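Side-chain contacts in putative Zn-dependent Alcohol Dehydrogenase (Rhodobacter sphaeroides, PDB 3IV6), which binds S-adenosylmethionine in a Rossmann-type alpha/beta domain and, despite its name, is probably a methyltransferase-like protein: residues 58-63 with 70-75; 62-67 with 85-90; 78-83 with 94-99. All coordinates share one frame; numbering follows the deposited sequence.

Interaction 1: residues 58-63 with 70-75. With SAM (S-adenosylmethionine), chain E.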
loop_
_atom_site.group_PDB
_atom_site.type_symbol
_atom_site.label_atom_id
_atom_site.label_comp_id
_atom_site.label_asym_id
_atom_site.label_seq_id
_atom_site.Cartn_x
_atom_site.Cartn_y
_atom_site.Cartn_z
ATOM N N PHE A 58 13.814 -1.020 -0.854
ATOM C CA PHE A 58 14.767 -1.957 -0.255
ATOM C C PHE A 58 14.236 -3.382 -0.294
ATOM O O PHE A 58 14.995 -4.324 -0.502
ATOM C CB PHE A 58 15.220 -1.507 1.152
ATOM C CG PHE A 58 15.834 -0.134 1.147
ATOM C CD1 PHE A 58 17.017 0.097 0.462
ATOM C CD2 PHE A 58 15.192 0.943 1.747
ATOM C CE1 PHE A 58 17.568 1.368 0.413
ATOM C CE2 PHE A 58 15.733 2.200 1.697
ATOM C CZ PHE A 58 16.923 2.413 1.028
ATOM N N LEU A 59 12.921 -3.526 -0.137
ATOM C CA LEU A 59 12.269 -4.801 -0.394
ATOM C C LEU A 59 12.503 -5.258 -1.834
ATOM O O LEU A 59 12.835 -6.397 -2.096
ATOM C CB LEU A 59 10.777 -4.706 -0.137
ATOM C CG LEU A 59 10.082 -5.979 -0.594
ATOM C CD1 LEU A 59 10.631 -7.185 0.191
ATOM C CD2 LEU A 59 8.622 -5.843 -0.337
ATOM N N ILE A 60 12.350 -4.355 -2.782
ATOM C CA ILE A 60 12.549 -4.739 -4.162
ATOM C C ILE A 60 13.993 -5.179 -4.376
ATOM O O ILE A 60 14.261 -6.122 -5.106
ATOM C CB ILE A 60 12.120 -3.588 -5.094
ATOM C CG1 ILE A 60 10.583 -3.457 -5.079
ATOM C CG2 ILE A 60 12.672 -3.768 -6.508
ATOM C CD1 ILE A 60 10.037 -1.974 -5.195
ATOM N N GLU A 61 14.925 -4.520 -3.699
ATOM C CA GLU A 61 16.350 -4.775 -3.919
ATOM C C GLU A 61 16.797 -6.126 -3.322
ATOM O O GLU A 61 17.656 -6.793 -3.893
ATOM C CB GLU A 61 17.162 -3.610 -3.372
ATOM C CG GLU A 61 18.642 -3.617 -3.665
ATOM C CD GLU A 61 19.288 -2.283 -3.266
ATOM O OE1 GLU A 61 18.537 -1.291 -3.035
ATOM O OE2 GLU A 61 20.540 -2.220 -3.197
ATOM N N LYS A 62 16.213 -6.534 -2.191
ATOM C CA LYS A 62 16.459 -7.860 -1.634
ATOM C C LYS A 62 15.848 -8.959 -2.510
ATOM O O LYS A 62 16.413 -10.048 -2.641
ATOM C CB LYS A 62 15.953 -7.984 -0.198
ATOM C CG LYS A 62 16.781 -7.222 0.821
ATOM C CD LYS A 62 18.280 -7.423 0.661
ATOM C CE LYS A 62 19.033 -6.871 1.882
ATOM N NZ LYS A 62 20.370 -7.473 2.152
ATOM N N ALA A 63 14.701 -8.665 -3.114
ATOM C CA ALA A 63 14.071 -9.566 -4.069
ATOM C C ALA A 63 14.981 -9.855 -5.225
ATOM O O ALA A 63 15.092 -11.007 -5.637
ATOM C CB ALA A 63 12.838 -8.967 -4.600
ATOM N N VAL A 70 11.829 -9.882 -10.867
ATOM C CA VAL A 70 10.933 -8.882 -10.275
ATOM C C VAL A 70 10.373 -7.872 -11.238
ATOM O O VAL A 70 11.088 -7.272 -12.013
ATOM C CB VAL A 70 11.693 -8.069 -9.246
ATOM C CG1 VAL A 70 10.776 -7.084 -8.559
ATOM C CG2 VAL A 70 12.390 -8.998 -8.266
ATOM N N THR A 71 9.075 -7.682 -11.157
ATOM C CA THR A 71 8.368 -6.630 -11.868
ATOM C C THR A 71 7.772 -5.720 -10.794
ATOM O O THR A 71 7.176 -6.213 -9.846
ATOM C CB THR A 71 7.207 -7.220 -12.753
ATOM O OG1 THR A 71 7.742 -7.996 -13.833
ATOM C CG2 THR A 71 6.366 -6.125 -13.338
ATOM N N VAL A 72 7.927 -4.408 -10.932
ATOM C CA VAL A 72 7.293 -3.473 -10.009
ATOM C C VAL A 72 6.149 -2.746 -10.691
ATOM O O VAL A 72 6.291 -2.311 -11.827
ATOM C CB VAL A 72 8.278 -2.398 -9.526
ATOM C CG1 VAL A 72 7.577 -1.388 -8.595
ATOM C CG2 VAL A 72 9.517 -3.044 -8.888
ATOM N N PHE A 73 5.025 -2.619 -9.988
ATOM C CA PHE A 73 3.866 -1.870 -10.457
ATOM C C PHE A 73 3.623 -0.673 -9.562
ATOM O O PHE A 73 3.718 -0.767 -8.344
ATOM C CB PHE A 73 2.633 -2.754 -10.468
ATOM C CG PHE A 73 2.731 -3.894 -11.437
ATOM C CD1 PHE A 73 2.881 -3.651 -12.801
ATOM C CD2 PHE A 73 2.676 -5.227 -10.994
ATOM C CE1 PHE A 73 2.958 -4.683 -13.702
ATOM C CE2 PHE A 73 2.771 -6.299 -11.910
ATOM C CZ PHE A 73 2.908 -6.018 -13.258
ATOM N N ASP A 74 3.310 0.459 -10.168
ATOM C CA ASP A 74 2.992 1.663 -9.413
ATOM C C ASP A 74 2.148 2.599 -10.270
ATOM O O ASP A 74 2.314 2.654 -11.503
ATOM C CB ASP A 74 4.283 2.381 -8.972
ATOM C CG ASP A 74 4.066 3.292 -7.780
ATOM O OD1 ASP A 74 3.400 4.343 -7.945
ATOM O OD2 ASP A 74 4.543 2.929 -6.679
ATOM N N PHE A 75 1.238 3.334 -9.631
ATOM C CA PHE A 75 0.356 4.216 -10.397
ATOM C C PHE A 75 0.866 5.650 -10.569
ATOM O O PHE A 75 0.144 6.519 -11.040
ATOM C CB PHE A 75 -1.081 4.157 -9.871
ATOM C CG PHE A 75 -1.289 4.891 -8.605
ATOM C CD1 PHE A 75 -0.199 5.316 -7.844
ATOM C CD2 PHE A 75 -2.567 5.154 -8.157
ATOM C CE1 PHE A 75 -0.377 6.009 -6.655
ATOM C CE2 PHE A 75 -2.747 5.831 -6.966
ATOM C CZ PHE A 75 -1.639 6.261 -6.213
HETATM N N SAM E . 5.008 3.213 0.801
HETATM C CA SAM E . 4.951 2.351 1.968
HETATM C C SAM E . 6.037 1.297 1.922
HETATM O O SAM E . 6.844 1.189 0.989
HETATM O OXT SAM E . 6.093 0.560 2.880
HETATM C CB SAM E . 3.562 1.751 2.149
HETATM C CG SAM E . 2.457 2.359 1.273
HETATM S SD SAM E . 2.345 1.768 -0.446
HETATM C CE SAM E . 3.797 0.694 -0.624
HETATM C "C5'" SAM E . 2.665 3.275 -1.430
HETATM C "C4'" SAM E . 3.217 3.114 -2.842
HETATM O "O4'" SAM E . 2.264 2.451 -3.654
HETATM C "C3'" SAM E . 3.475 4.442 -3.531
HETATM O "O3'" SAM E . 4.629 4.269 -4.321
HETATM C "C2'" SAM E . 2.301 4.627 -4.468
HETATM O "O2'" SAM E . 2.678 5.284 -5.659
HETATM C "C1'" SAM E . 1.874 3.204 -4.779
HETATM N N9 SAM E . 0.419 3.099 -4.951
HETATM C C8 SAM E . -0.536 3.629 -4.123
HETATM N N7 SAM E . -1.764 3.340 -4.632
HETATM C C5 SAM E . -1.619 2.626 -5.783
HETATM C C6 SAM E . -2.545 2.080 -6.692
HETATM N N6 SAM E . -3.866 2.208 -6.542
HETATM N N1 SAM E . -2.063 1.412 -7.790
HETATM C C2 SAM E . -0.691 1.308 -7.980
HETATM N N3 SAM E . 0.224 1.823 -7.092
HETATM C C4 SAM E . -0.236 2.479 -6.001
#
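Within the first beta-alpha-beta unit of the Rossmann-like sheet (strand 48-52, helix 57-65, strand 69-74), Ile60 and Ala63 on the inner side of the helix pack against Val70 and Val72. Helix and strand run nearly antiparallel, at 162°, as in a beta-alpha-beta crossover, where the helix carries the chain back between parallel strands. Ala63 CB lies 3.7 Å from Val70 CG2, and its small methyl suits the end where the backbones come nearest. Further along, where the gap is wider, the longer Ile60 takes over. Its CD1 comes within 3.9 Å of Val72 CG2, and the two side chains cross at about a right angle, with CG1 and CG2 of Ile60 grouped around the same valine methyl. In both valines CG1 is anti to the backbone N (chi1 178° for Val72), which turns CG2 of each to the helix. Branched aliphatic residues suit this wholly apolar layer, since they fill it without bringing in polar atoms that would need partners.

Just beyond the packed valines, the strand delivers Asp74 to the cofactor. Its two carboxylate oxygens divide the ribose hydroxyls: OD1 accepts a hydrogen bond from O2' of SAM at 2.6 Å, and OD2 one from O3' at 2.7 Å. An acidic residue at the end of this strand is characteristic of class I methyltransferase folds. The amides of Ser76 and Ala54 bond to OD1 and OD2 respectively and so hold the carboxylate in place. Phe75 lays one ring face against the adenine, with SAM C5 3.4 Å above the plane and over its centre.

Strand 69-74 is flanked in the sheet by 48-52 and 93-96. Ile60 also rests on Val51 of the former, while Val72 reaches Leu83 of the adjoining helix 77-86.

Interaction 2: residues 62-67 with 85-90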
loop_
_atom_site.group_PDB
_atom_site.type_symbol
_atom_site.label_atom_id
_atom_site.label_comp_id
_atom_site.label_asym_id
_atom_site.label_seq_id
_atom_site.Cartn_x
_atom_site.Cartn_y
_atom_site.Cartn_z
ATOM N N LYS A 62 16.213 -6.534 -2.191
ATOM C CA LYS A 62 16.459 -7.860 -1.634
ATOM C C LYS A 62 15.848 -8.959 -2.510
ATOM O O LYS A 62 16.413 -10.048 -2.641
ATOM C CB LYS A 62 15.953 -7.984 -0.198
ATOM C CG LYS A 62 16.781 -7.222 0.821
ATOM C CD LYS A 62 18.280 -7.423 0.661
ATOM C CE LYS A 62 19.033 -6.871 1.882
ATOM N NZ LYS A 62 20.370 -7.473 2.152
ATOM N N ALA A 63 14.701 -8.665 -3.114
ATOM C CA ALA A 63 14.071 -9.566 -4.069
ATOM C C ALA A 63 14.981 -9.855 -5.225
ATOM O O ALA A 63 15.092 -11.007 -5.637
ATOM C CB ALA A 63 12.838 -8.967 -4.600
ATOM N N LEU A 64 15.579 -8.812 -5.803
ATOM C CA LEU A 64 16.493 -9.020 -6.930
ATOM C C LEU A 64 17.744 -9.767 -6.465
ATOM O O LEU A 64 18.229 -10.658 -7.147
ATOM C CB LEU A 64 16.876 -7.712 -7.611
ATOM C CG LEU A 64 15.742 -6.850 -8.190
ATOM C CD1 LEU A 64 16.151 -5.365 -8.298
ATOM C CD2 LEU A 64 15.190 -7.382 -9.540
ATOM N N GLU A 65 18.258 -9.428 -5.293
ATOM C CA GLU A 65 19.479 -10.067 -4.806
ATOM C C GLU A 65 19.266 -11.591 -4.544
ATOM O O GLU A 65 20.147 -12.389 -4.753
ATOM C CB GLU A 65 19.973 -9.305 -3.577
ATOM C CG GLU A 65 21.312 -9.746 -2.987
ATOM C CD GLU A 65 21.598 -9.079 -1.612
ATOM O OE1 GLU A 65 22.523 -9.529 -0.881
ATOM O OE2 GLU A 65 20.885 -8.102 -1.262
ATOM N N ARG A 66 18.063 -11.955 -4.111
ATOM C CA ARG A 66 17.612 -13.314 -3.901
ATOM C C ARG A 66 17.561 -14.153 -5.192
ATOM O O ARG A 66 17.563 -15.394 -5.137
ATOM C CB ARG A 66 16.229 -13.267 -3.253
ATOM C CG ARG A 66 15.508 -14.611 -3.082
ATOM C CD ARG A 66 16.226 -15.548 -2.134
ATOM N NE ARG A 66 16.465 -14.905 -0.853
ATOM C CZ ARG A 66 15.521 -14.780 0.056
ATOM N NH1 ARG A 66 14.315 -15.262 -0.186
ATOM N NH2 ARG A 66 15.768 -14.177 1.197
ATOM N N GLY A 67 17.522 -13.489 -6.344
ATOM C CA GLY A 67 17.509 -14.164 -7.635
ATOM C C GLY A 67 16.151 -14.260 -8.324
ATOM O O GLY A 67 15.979 -15.001 -9.299
ATOM N N GLU A 85 15.840 5.013 -11.421
ATOM C CA GLU A 85 17.123 5.680 -11.245
ATOM C C GLU A 85 18.015 4.988 -10.185
ATOM O O GLU A 85 19.177 4.673 -10.448
ATOM C CB GLU A 85 16.896 7.156 -10.931
ATOM C CG GLU A 85 18.135 7.922 -10.514
ATOM C CD GLU A 85 17.798 9.343 -10.106
ATOM O OE1 GLU A 85 17.626 9.594 -8.880
ATOM O OE2 GLU A 85 17.692 10.197 -11.022
ATOM N N ALA A 86 17.448 4.748 -9.004
ATOM C CA ALA A 86 18.123 4.045 -7.928
ATOM C C ALA A 86 18.554 2.617 -8.293
ATOM O O ALA A 86 19.428 2.044 -7.639
ATOM C CB ALA A 86 17.235 4.026 -6.704
ATOM N N LEU A 87 17.953 2.039 -9.327
ATOM C CA LEU A 87 18.290 0.673 -9.744
ATOM C C LEU A 87 18.741 0.602 -11.195
ATOM O O LEU A 87 18.344 -0.306 -11.922
ATOM C CB LEU A 87 17.064 -0.226 -9.581
ATOM C CG LEU A 87 16.498 -0.345 -8.168
ATOM C CD1 LEU A 87 15.152 -1.027 -8.182
ATOM C CD2 LEU A 87 17.478 -1.108 -7.278
ATOM N N ALA A 88 19.551 1.561 -11.628
ATOM C CA ALA A 88 19.806 1.695 -13.054
ATOM C C ALA A 88 20.732 0.575 -13.539
ATOM O O ALA A 88 20.735 0.190 -14.717
ATOM C CB ALA A 88 20.369 3.084 -13.369
ATOM N N ASP A 89 21.498 0.028 -12.611
ATOM C CA ASP A 89 22.435 -1.025 -12.955
ATOM C C ASP A 89 21.783 -2.405 -12.894
ATOM O O ASP A 89 22.264 -3.347 -13.531
ATOM C CB ASP A 89 23.673 -0.967 -12.047
ATOM C CG ASP A 89 23.316 -0.938 -10.556
ATOM O OD1 ASP A 89 22.135 -0.679 -10.209
ATOM O OD2 ASP A 89 24.225 -1.173 -9.726
ATOM N N ARG A 90 20.691 -2.527 -12.138
ATOM C CA ARG A 90 20.005 -3.815 -12.014
ATOM C C ARG A 90 19.047 -4.123 -13.165
ATOM O O ARG A 90 18.580 -3.232 -13.877
ATOM C CB ARG A 90 19.309 -3.918 -10.672
ATOM C CG ARG A 90 20.308 -4.042 -9.531
ATOM C CD ARG A 90 19.645 -3.862 -8.186
ATOM N NE ARG A 90 20.433 -4.363 -7.063
ATOM C CZ ARG A 90 20.826 -5.630 -6.912
ATOM N NH1 ARG A 90 20.541 -6.559 -7.838
ATOM N NH2 ARG A 90 21.527 -5.964 -5.828
#
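The guanidinium of Arg90 meets helix 57-65 obliquely, at the CB atoms of Leu64 and Glu65 rather than at a charged group. Leu64 CB lies 3.8 Å from Arg90 NH1, and Glu65 CB is 4.3 Å from Arg90 NH2. The Glu65 carboxylate comes no closer than 5.1 Å, from OE2 to Arg90 NH2; any attraction between these opposite charges would thus act at a distance.

Arginine suits such a border because its long aliphatic stem can cover a leucine while its charged end stays near the surface. Here the chain is extended from CG to NE, which brings CD alongside Leu64 CD1 at 3.8 Å. That same methyl is 4.5 Å from Leu87 CD1, a looser apolar touch on the buried side of the contact. The extended Glu65 carries its carboxylate out from the helix, where OE2 forms a long, weak ion pair with Lys62 NZ, one turn back.

Both segments cover the C-terminal end of a helix and the residues after it. Gly67 closes helix 57-65 in a Schellman motif, and its positive phi of 102° is one that glycine readily adopts. Leu87 is the first residue to leave helical geometry after helix 77-86.

Beneath the contact lies strand 69-74, whose Val70 touches Leu64, while Leu87 reaches Ile60 and Arg90 reaches Glu61 on helix 57-65.

Interaction 3: residues 78-83 with 94-99; sequences RMCDDL and IDLLDI. With SAM (S-adenosylmethionine), chain E.
Cys80 and Leu83 of helix 77-86 close on Ile94 of strand 93-96, an edge strand of the sheet, in the second beta-alpha-beta unit of this Rossmann-like fold. Ile94 divides its branches between them: CG2 sits 3.6 Å from Cys80 CB, and CD1 reaches Leu83 CD2 at the same distance. The split follows from chi1 (-59°), which sets CG2 anti to the backbone N and CG1, with CD1 at its tip, beside that nitrogen. Cys80 is slim enough for the point where helix and strand are nearest. Its SG is 4.1 Å from Leu96 CD1, so the leucine end bends back to the helix and extends the apolar strip. Leu83, longer, spans the gap one turn further along the helix. The nearly antiparallel run of helix and strand lets this strip follow both elements.

Beyond the strand, the chain turns to the adenine of SAM. Ile99 N donates to SAM N1 at 3.0 Å. The exocyclic amine N6 of SAM in turn donates to Asp98 OD1, with an angle of 151° at the hydrogen. A donor and an acceptor are thus set against the acceptor and donor of adenine, a pairing that would favour this base. Asp98 is itself fixed by the amide of Thr100 at OD1 and by Asn8 at OD2. From the helix, Met79, present as selenomethionine, lays its CG near the ribose hydroxyl O3'.

Further out, backbone bonds to Val72 and Asp74 of strand 69-74 position Asp95 and Leu97. On the helix, Arg78 and Asp82 form a salt bridge one turn apart: Arg78 NE donates to Asp82 OD2 over 3.1 Å, meeting it on the syn side and 31° out of the carboxylate plane.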
loop_
_atom_site.group_PDB
_atom_site.type_symbol
_atom_site.label_atom_id
_atom_site.label_comp_id
_atom_site.label_asym_id
_atom_site.label_seq_id
_atom_site.Cartn_x
_atom_site.Cartn_y
_atom_site.Cartn_z
ATOM N N ARG A 78 6.520 9.456 -11.255
ATOM C CA ARG A 78 7.735 9.900 -10.592
ATOM C C ARG A 78 8.328 8.769 -9.753
ATOM O O ARG A 78 9.556 8.582 -9.690
ATOM C CB ARG A 78 7.496 11.137 -9.713
ATOM C CG ARG A 78 8.821 11.738 -9.227
ATOM C CD ARG A 78 8.633 12.744 -8.153
ATOM N NE ARG A 78 9.859 12.951 -7.369
ATOM C CZ ARG A 78 10.026 13.910 -6.447
ATOM N NH1 ARG A 78 9.043 14.775 -6.196
ATOM N NH2 ARG A 78 11.175 14.001 -5.769
HETATM N N MSE A 79 7.431 8.027 -9.109
HETATM C CA MSE A 79 7.800 6.874 -8.312
HETATM C C MSE A 79 8.537 5.860 -9.145
HETATM O O MSE A 79 9.665 5.501 -8.814
HETATM C CB MSE A 79 6.584 6.279 -7.619
HETATM C CG MSE A 79 6.289 7.030 -6.329
HETATM SE SE MSE A 79 7.778 6.909 -5.011
HETATM C CE MSE A 79 6.817 7.819 -3.567
ATOM N N CYS A 80 7.933 5.447 -10.256
ATOM C CA CYS A 80 8.641 4.603 -11.229
ATOM C C CYS A 80 9.988 5.169 -11.657
ATOM O O CYS A 80 10.962 4.431 -11.799
ATOM C CB CYS A 80 7.795 4.309 -12.479
ATOM S SG CYS A 80 6.181 3.540 -12.153
ATOM N N ASP A 81 10.050 6.478 -11.852
ATOM C CA ASP A 81 11.231 7.071 -12.468
ATOM C C ASP A 81 12.380 7.118 -11.482
ATOM O O ASP A 81 13.505 6.734 -11.824
ATOM C CB ASP A 81 10.919 8.457 -13.061
ATOM C CG ASP A 81 10.161 8.385 -14.403
ATOM O OD1 ASP A 81 10.060 7.282 -14.979
ATOM O OD2 ASP A 81 9.679 9.440 -14.888
ATOM N N ASP A 82 12.077 7.551 -10.258
ATOM C CA ASP A 82 13.061 7.634 -9.173
ATOM C C ASP A 82 13.576 6.253 -8.766
ATOM O O ASP A 82 14.746 6.084 -8.368
ATOM C CB ASP A 82 12.453 8.325 -7.948
ATOM C CG ASP A 82 12.350 9.844 -8.110
ATOM O OD1 ASP A 82 12.764 10.351 -9.176
ATOM O OD2 ASP A 82 11.853 10.521 -7.166
ATOM N N LEU A 83 12.688 5.262 -8.878
ATOM C CA LEU A 83 13.034 3.886 -8.554
ATOM C C LEU A 83 13.974 3.344 -9.632
ATOM O O LEU A 83 15.021 2.773 -9.317
ATOM C CB LEU A 83 11.787 3.007 -8.399
ATOM C CG LEU A 83 12.212 1.550 -8.170
ATOM C CD1 LEU A 83 12.954 1.360 -6.844
ATOM C CD2 LEU A 83 11.091 0.557 -8.342
ATOM N N ILE A 94 9.809 -2.243 -14.575
ATOM C CA ILE A 94 9.029 -1.286 -13.791
ATOM C C ILE A 94 7.920 -0.731 -14.647
ATOM O O ILE A 94 8.195 -0.070 -15.637
ATOM C CB ILE A 94 9.895 -0.093 -13.294
ATOM C CG1 ILE A 94 11.053 -0.577 -12.436
ATOM C CG2 ILE A 94 9.049 0.931 -12.512
ATOM C CD1 ILE A 94 11.836 0.545 -11.829
ATOM N N ASP A 95 6.672 -0.985 -14.277
ATOM C CA ASP A 95 5.550 -0.608 -15.130
ATOM C C ASP A 95 4.602 0.335 -14.448
ATOM O O ASP A 95 4.425 0.286 -13.251
ATOM C CB ASP A 95 4.798 -1.848 -15.615
ATOM C CG ASP A 95 5.564 -2.605 -16.690
ATOM O OD1 ASP A 95 6.130 -1.909 -17.575
ATOM O OD2 ASP A 95 5.592 -3.873 -16.655
ATOM N N LEU A 96 3.969 1.189 -15.226
ATOM C CA LEU A 96 2.957 2.069 -14.683
ATOM C C LEU A 96 1.612 1.326 -14.650
ATOM O O LEU A 96 1.073 0.983 -15.693
ATOM C CB LEU A 96 2.902 3.342 -15.523
ATOM C CG LEU A 96 2.161 4.586 -15.029
ATOM C CD1 LEU A 96 2.957 5.376 -14.007
ATOM C CD2 LEU A 96 1.818 5.445 -16.251
ATOM N N LEU A 97 1.075 1.057 -13.458
ATOM C CA LEU A 97 -0.190 0.318 -13.358
ATOM C C LEU A 97 -0.979 0.679 -12.097
ATOM O O LEU A 97 -0.404 0.990 -11.062
ATOM C CB LEU A 97 0.060 -1.196 -13.437
ATOM C CG LEU A 97 -1.105 -2.190 -13.273
ATOM C CD1 LEU A 97 -0.845 -3.486 -14.002
ATOM C CD2 LEU A 97 -1.429 -2.506 -11.797
ATOM N N ASP A 98 -2.301 0.633 -12.187
ATOM C CA ASP A 98 -3.112 0.952 -11.034
ATOM C C ASP A 98 -3.816 -0.303 -10.500
ATOM O O ASP A 98 -4.816 -0.743 -11.053
ATOM C CB ASP A 98 -4.116 2.021 -11.389
ATOM C CG ASP A 98 -5.107 2.306 -10.260
ATOM O OD1 ASP A 98 -5.177 1.529 -9.284
ATOM O OD2 ASP A 98 -5.845 3.315 -10.361
ATOM N N ILE A 99 -3.308 -0.855 -9.405
ATOM C CA ILE A 99 -3.851 -2.090 -8.897
ATOM C C ILE A 99 -5.354 -2.110 -8.607
ATOM O O ILE A 99 -5.921 -3.182 -8.457
ATOM C CB ILE A 99 -3.078 -2.597 -7.664
ATOM C CG1 ILE A 99 -3.308 -4.107 -7.466
ATOM C CG2 ILE A 99 -3.437 -1.798 -6.441
ATOM C CD1 ILE A 99 -2.377 -4.975 -8.288
HETATM N N SAM E . 5.008 3.213 0.801
HETATM C CA SAM E . 4.951 2.351 1.968
HETATM C C SAM E . 6.037 1.297 1.922
HETATM O O SAM E . 6.844 1.189 0.989
HETATM O OXT SAM E . 6.093 0.560 2.880
HETATM C CB SAM E . 3.562 1.751 2.149
HETATM C CG SAM E . 2.457 2.359 1.273
HETATM S SD SAM E . 2.345 1.768 -0.446
HETATM C CE SAM E . 3.797 0.694 -0.624
HETATM C "C5'" SAM E . 2.665 3.275 -1.430
HETATM C "C4'" SAM E . 3.217 3.114 -2.842
HETATM O "O4'" SAM E . 2.264 2.451 -3.654
HETATM C "C3'" SAM E . 3.475 4.442 -3.531
HETATM O "O3'" SAM E . 4.629 4.269 -4.321
HETATM C "C2'" SAM E . 2.301 4.627 -4.468
HETATM O "O2'" SAM E . 2.678 5.284 -5.659
HETATM C "C1'" SAM E . 1.874 3.204 -4.779
HETATM N N9 SAM E . 0.419 3.099 -4.951
HETATM C C8 SAM E . -0.536 3.629 -4.123
HETATM N N7 SAM E . -1.764 3.340 -4.632
HETATM C C5 SAM E . -1.619 2.626 -5.783
HETATM C C6 SAM E . -2.545 2.080 -6.692
HETATM N N6 SAM E . -3.866 2.208 -6.542
HETATM N N1 SAM E . -2.063 1.412 -7.790
HETATM C C2 SAM E . -0.691 1.308 -7.980
HETATM N N3 SAM E . 0.224 1.823 -7.092
HETATM C C4 SAM E . -0.236 2.479 -6.001
#

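Overall arrangement
Interactions 1 and 3 belong to successive beta-alpha-beta units, one closing along the chain before the other opens; their centres are about 10 Å apart. Their strands, 69-74 and 93-96, are neighbours in the seven-stranded sheet, and both contacts lead to the strand ends that hold SAM, one at the ribose and a face of the adenine, the other at the adenine's N1 and N6. Interaction 2 shares Lys62 and Ala63 with interaction 1, its centre about 8 Å away, and joins the ends of helices 57-65 and 77-86. From interaction 3 it lies about 15 Å, linked through helix 77-86. Interaction 2 thus packs on interaction 1 farther from SAM, while 1 and 3 meet through their neighbouring strands beside it.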